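PDB 6VAW: galactose-binding lectin from Arachis hypogaea, which binds D-galactose and galactose-based ligands as a homotetrameric legume lectin that carries calcium and manganese ions. Local coordinates for residues P51-I54 with W55-A58. Residues are numbered along the deposited sequence; the frame is centred on the assembly and turned at random.
Sequences PVRI and WSSA
Arg53 reaches forward along the chain to Ser56, its NH2 lying 3.0 Å from Ser56 OG. The N-H...O angle is 124°, so the hydrogen bond is bent and weak. Three near-trans torsions account for the reach: CG stands anti to the backbone N (chi1 -167°), and the next two keep the chain extended to NE. CG passes 3.6 Å from Trp55 O, which, like Ser56 OG, lies oblique to the guanidinium. The stronger polar partner of this group is Glu2, whose OE1 forms a salt bridge with NH1, so the two terminal nitrogens have separate partners. Ser56 OG also accepts a weak ST-turn bond from Ala58 N at 3.3 Å, which links the arginine's NH2 to the loop beyond.

Val52 and Arg53 close strand 43-53, in the seven-stranded antiparallel sheet of the legume lectin sandwich; from Ile54 the chain continues as the loop leading to strand 64-74, away from the sugar and metal sites. Arg53 also packs on Gly14 of the second subunit.

Ile54 and Trp55 pack as neighbours on another side of the chain. Ile54 CD1 meets the indole at its edge, in the ring plane, 3.8 Å from Trp55 CD1, and CG1 of Ile54 approaches that same ring atom. The tryptophan CG sits between its backbone N and carbonyl carbon (chi1 69°), and the second torsion, near perpendicular, then turns the CD1 edge toward the isoleucine. NE1, beside CD1, is hydrogen-bonded to Leu198 O, a bond that would help fix the indole's rotation, while Leu194 and Phe204 also touch Ile54.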
loop_
_atom_site.group_PDB
_atom_site.type_symbol
_atom_site.label_atom_id
_atom_site.label_comp_id
_atom_site.label_asym_id
_atom_site.label_seq_id
_atom_site.Cartn_x
_atom_site.Cartn_y
_atom_site.Cartn_z
ATOM N N PRO A 51 19.044 -3.742 5.174
ATOM C CA PRO A 51 19.455 -2.586 5.922
ATOM C C PRO A 51 18.530 -1.417 5.549
ATOM O O PRO A 51 18.163 -1.273 4.423
ATOM C CB PRO A 51 20.874 -2.319 5.410
ATOM C CG PRO A 51 21.310 -3.631 4.867
ATOM C CD PRO A 51 20.068 -4.219 4.262
ATOM N N VAL A 52 18.239 -0.573 6.526
ATOM C CA VAL A 52 17.377 0.570 6.278
ATOM C C VAL A 52 18.216 1.834 6.486
ATOM O O VAL A 52 18.842 1.962 7.536
ATOM C CB VAL A 52 16.141 0.506 7.216
ATOM C CG1 VAL A 52 15.364 1.821 7.207
ATOM C CG2 VAL A 52 15.232 -0.684 6.856
ATOM N N ARG A 53 18.192 2.763 5.521
ATOM C CA ARG A 53 18.939 4.028 5.647
ATOM C C ARG A 53 18.100 4.992 6.489
ATOM O O ARG A 53 17.106 5.532 5.987
ATOM C CB ARG A 53 19.255 4.597 4.240
ATOM C CG ARG A 53 20.274 5.728 4.167
ATOM C CD ARG A 53 20.371 6.080 2.681
ATOM N NE ARG A 53 21.045 7.339 2.447
ATOM C CZ ARG A 53 20.784 8.134 1.414
ATOM N NH1 ARG A 53 19.815 7.823 0.556
ATOM N NH2 ARG A 53 21.470 9.254 1.240
ATOM N N ILE A 54 18.444 5.157 7.789
ATOM C CA ILE A 54 17.673 6.019 8.689
ATOM C C ILE A 54 18.133 7.463 8.655
ATOM O O ILE A 54 17.396 8.348 9.077
ATOM C CB ILE A 54 17.600 5.500 10.150
ATOM C CG1 ILE A 54 18.997 5.150 10.745
ATOM C CG2 ILE A 54 16.630 4.328 10.202
ATOM C CD1 ILE A 54 19.124 5.359 12.233
ATOM N N TRP A 55 19.326 7.710 8.151
ATOM C CA TRP A 55 19.833 9.080 8.060
ATOM C C TRP A 55 20.950 9.156 6.994
ATOM O O TRP A 55 21.521 8.136 6.600
ATOM C CB TRP A 55 20.228 9.684 9.444
ATOM C CG TRP A 55 21.424 9.097 10.123
ATOM C CD1 TRP A 55 21.441 8.099 11.053
ATOM C CD2 TRP A 55 22.770 9.592 10.037
ATOM N NE1 TRP A 55 22.721 7.914 11.526
ATOM C CE2 TRP A 55 23.562 8.806 10.903
ATOM C CE3 TRP A 55 23.386 10.596 9.278
ATOM C CZ2 TRP A 55 24.951 8.954 10.982
ATOM C CZ3 TRP A 55 24.759 10.782 9.404
ATOM C CH2 TRP A 55 25.526 9.957 10.235
ATOM N N SER A 56 21.149 10.354 6.443
ATOM C CA SER A 56 22.104 10.582 5.362
ATOM C C SER A 56 23.135 11.621 5.748
ATOM O O SER A 56 22.778 12.740 6.120
ATOM C CB SER A 56 21.363 11.012 4.100
ATOM O OG SER A 56 22.229 11.468 3.076
ATOM N N SER A 57 24.419 11.250 5.635
ATOM C CA SER A 57 25.574 12.128 5.911
ATOM C C SER A 57 25.711 13.231 4.849
ATOM O O SER A 57 26.381 14.228 5.103
ATOM C CB SER A 57 26.869 11.321 5.984
ATOM O OG SER A 57 27.078 10.571 4.799
ATOM N N ALA A 58 25.073 13.052 3.680
ATOM C CA ALA A 58 25.088 14.004 2.569
ATOM C C ALA A 58 24.136 15.186 2.813
ATOM O O ALA A 58 24.545 16.325 2.609
ATOM C CB ALA A 58 24.720 13.302 1.275
#